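Local coordinates for protein phosphoribosylaminoimidazole carboxylase, ATPase subunit (Bacillus anthracis, PDB 3Q2O) that probably makes N5-carboxyaminoimidazole ribonucleotide from aminoimidazole ribonucleotide, bicarbonate and ATP in purine biosynthesis, as an ATP-grasp enzyme, at residues 198-203 with 255-260. Numbering follows the deposited sequence.
Sequences SVIVIR and VGTLAV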
ATOM      1  N   SER A 198      13.669  11.841 -14.344  1.00 16.39           N
ATOM      2  CA  SER A 198      12.613  11.071 -14.975  1.00 16.12           C
ATOM      3  C   SER A 198      11.243  11.505 -14.505  1.00 16.28           C
ATOM      4  O   SER A 198      11.084  12.062 -13.413  1.00 15.80           O
ATOM      5  CB  SER A 198      12.806   9.555 -14.789  1.00 16.32           C
ATOM      6  OG  SER A 198      12.583   9.169 -13.442  1.00 17.39           O
ATOM      7  N   VAL A 199      10.253  11.260 -15.362  1.00 16.20           N
ATOM      8  CA  VAL A 199       8.870  11.564 -15.068  1.00 16.31           C
ATOM      9  C   VAL A 199       8.055  10.340 -15.427  1.00 16.87           C
ATOM     10  O   VAL A 199       8.228   9.765 -16.513  1.00 16.19           O
ATOM     11  CB  VAL A 199       8.358  12.766 -15.910  1.00 17.28           C
ATOM     12  CG1 VAL A 199       6.864  12.972 -15.692  1.00 16.90           C
ATOM     13  CG2 VAL A 199       9.132  14.042 -15.584  1.00 17.54           C
ATOM     14  N   ILE A 200       7.179   9.934 -14.511  1.00 16.95           N
ATOM     15  CA  ILE A 200       6.218   8.877 -14.782  1.00 17.39           C
ATOM     16  C   ILE A 200       4.900   9.513 -15.244  1.00 17.32           C
ATOM     17  O   ILE A 200       4.331  10.356 -14.538  1.00 17.62           O
ATOM     18  CB  ILE A 200       5.954   7.997 -13.513  1.00 17.16           C
ATOM     19  CG1 ILE A 200       7.261   7.478 -12.873  1.00 18.53           C
ATOM     20  CG2 ILE A 200       4.975   6.858 -13.827  1.00 17.93           C
ATOM     21  CD1 ILE A 200       8.088   6.541 -13.733  1.00 16.18           C
ATOM     22  N   VAL A 201       4.424   9.126 -16.429  1.00 17.60           N
ATOM     23  CA  VAL A 201       3.125   9.597 -16.920  1.00 18.18           C
ATOM     24  C   VAL A 201       2.137   8.444 -17.038  1.00 17.07           C
ATOM     25  O   VAL A 201       2.494   7.339 -17.436  1.00 17.17           O
ATOM     26  CB  VAL A 201       3.200  10.425 -18.262  1.00 18.60           C
ATOM     27  CG1 VAL A 201       3.887  11.735 -18.027  1.00 22.50           C
ATOM     28  CG2 VAL A 201       3.950   9.683 -19.355  1.00 21.30           C
ATOM     29  N   ILE A 202       0.894   8.713 -16.671  1.00 16.88           N
ATOM     30  CA  ILE A 202      -0.159   7.702 -16.704  1.00 16.62           C
ATOM     31  C   ILE A 202      -1.253   8.177 -17.649  1.00 17.00           C
ATOM     32  O   ILE A 202      -1.633   9.359 -17.625  1.00 16.94           O
ATOM     33  CB  ILE A 202      -0.810   7.511 -15.308  1.00 16.60           C
ATOM     34  CG1 ILE A 202       0.251   7.385 -14.195  1.00 17.11           C
ATOM     35  CG2 ILE A 202      -1.861   6.340 -15.334  1.00 14.98           C
ATOM     36  CD1 ILE A 202       1.160   6.143 -14.321  1.00 17.42           C
ATOM     37  N   ARG A 203      -1.763   7.256 -18.465  1.00 16.86           N
ATOM     38  CA  ARG A 203      -2.900   7.553 -19.339  1.00 17.15           C
ATOM     39  C   ARG A 203      -3.832   6.349 -19.374  1.00 16.77           C
ATOM     40  O   ARG A 203      -3.420   5.237 -19.704  1.00 16.25           O
ATOM     41  CB  ARG A 203      -2.435   7.954 -20.740  1.00 16.60           C
ATOM     42  CG  ARG A 203      -3.547   8.514 -21.616  1.00 18.70           C
ATOM     43  CD  ARG A 203      -2.981   9.215 -22.882  1.00 20.97           C
ATOM     44  NE  ARG A 203      -4.060   9.616 -23.782  1.00 21.73           N
ATOM     45  CZ  ARG A 203      -4.625   8.822 -24.687  1.00 23.49           C
ATOM     46  NH1 ARG A 203      -4.198   7.571 -24.853  1.00 21.79           N
ATOM     47  NH2 ARG A 203      -5.613   9.288 -25.442  1.00 24.44           N
ATOM     48  N   VAL A 255      -1.449   4.013 -23.310  1.00 18.51           N
ATOM     49  CA  VAL A 255      -2.398   3.492 -22.347  1.00 18.47           C
ATOM     50  C   VAL A 255      -1.568   2.731 -21.323  1.00 18.56           C
ATOM     51  O   VAL A 255      -0.755   1.886 -21.685  1.00 19.62           O
ATOM     52  CB  VAL A 255      -3.466   2.583 -22.995  1.00 18.98           C
ATOM     53  CG1 VAL A 255      -4.315   1.879 -21.907  1.00 17.55           C
ATOM     54  CG2 VAL A 255      -4.349   3.406 -23.986  1.00 19.51           C
ATOM     55  N   GLY A 256      -1.753   3.063 -20.051  1.00 18.11           N
ATOM     56  CA  GLY A 256      -0.961   2.490 -18.978  1.00 17.37           C
ATOM     57  C   GLY A 256       0.064   3.478 -18.453  1.00 17.04           C
ATOM     58  O   GLY A 256      -0.238   4.665 -18.239  1.00 16.72           O
ATOM     59  N   THR A 257       1.287   2.982 -18.279  1.00 16.78           N
ATOM     60  CA  THR A 257       2.348   3.697 -17.578  1.00 16.43           C
ATOM     61  C   THR A 257       3.497   3.927 -18.545  1.00 16.35           C
ATOM     62  O   THR A 257       3.851   3.023 -19.316  1.00 15.98           O
ATOM     63  CB  THR A 257       2.851   2.891 -16.332  1.00 16.22           C
ATOM     64  OG1 THR A 257       1.736   2.550 -15.504  1.00 16.37           O
ATOM     65  CG2 THR A 257       3.853   3.718 -15.500  1.00 16.41           C
ATOM     66  N   LEU A 258       4.064   5.138 -18.524  1.00 16.26           N
ATOM     67  CA  LEU A 258       5.281   5.444 -19.282  1.00 16.35           C
ATOM     68  C   LEU A 258       6.305   6.203 -18.419  1.00 16.53           C
ATOM     69  O   LEU A 258       6.027   7.304 -17.915  1.00 17.04           O
ATOM     70  CB  LEU A 258       4.950   6.256 -20.555  1.00 16.43           C
ATOM     71  CG  LEU A 258       6.091   6.592 -21.530  1.00 16.62           C
ATOM     72  CD1 LEU A 258       6.649   5.330 -22.211  1.00 16.09           C
ATOM     73  CD2 LEU A 258       5.636   7.643 -22.572  1.00 16.35           C
ATOM     74  N   ALA A 259       7.485   5.614 -18.251  1.00 16.22           N
ATOM     75  CA  ALA A 259       8.585   6.317 -17.598  1.00 16.39           C
ATOM     76  C   ALA A 259       9.422   7.016 -18.658  1.00 16.11           C
ATOM     77  O   ALA A 259       9.880   6.371 -19.603  1.00 16.37           O
ATOM     78  CB  ALA A 259       9.448   5.340 -16.823  1.00 16.18           C
ATOM     79  N   VAL A 260       9.622   8.320 -18.507  1.00 15.72           N
ATOM     80  CA  VAL A 260      10.430   9.078 -19.468  1.00 16.06           C
ATOM     81  C   VAL A 260      11.701   9.533 -18.778  1.00 16.56           C
ATOM     82  O   VAL A 260      11.657  10.425 -17.911  1.00 17.17           O
ATOM     83  CB  VAL A 260       9.675  10.324 -20.030  1.00 16.05           C
ATOM     84  CG1 VAL A 260      10.440  10.927 -21.237  1.00 16.49           C
ATOM     85  CG2 VAL A 260       8.256   9.956 -20.434  1.00 15.88           C
TER
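With CG1 of Ile200 set beside its backbone N (chi1 -52°) and the next torsion folding the chain back toward the partner strand, CD1 meets CB of Ala259 at 3.6 Å, while the other branch, CG2, lies 3.7 Å from CG2 of Thr257. Ile202 takes the same shape, and CD1 of Ile202 lies alongside Thr257, 3.8 Å from CG2 of Thr257. On the reverse face Val201 and Leu258 run alongside each other in the same direction, with CG2 of Val201 3.8 Å from CB of Leu258. The backbones form a regular antiparallel ladder of six hydrogen bonds, paired at Val199–Val260, Val201–Leu258 and Arg203–Gly256. In the central pair, Val201 N reaches Leu258 O at 2.8 Å, almost straight (176°). Gly256, whose backbone angles suit a residue without CB, starts the second strand, and its N meets Arg203 O at 2.8 Å. Three polar ends turn to outside partners: Ser198 OG to Ser282 and Asn217, Thr257 OG1 to His298, and Arg203 NH1 to the carbonyl of Leu254. The side chain of Ala259 lies about 8 Å from a bound magnesium ion. In the eight-stranded antiparallel sheet, which runs on from the ATP-grasp part of the chain to strands 316-322, 354-361 and 339-343, strand 209-220 flanks 195-203 and strand 270-276 flanks 256-264; helix 294-303 packs on Ile200 and Ile202, helix 235-251 on Val199, Val201 and Val260.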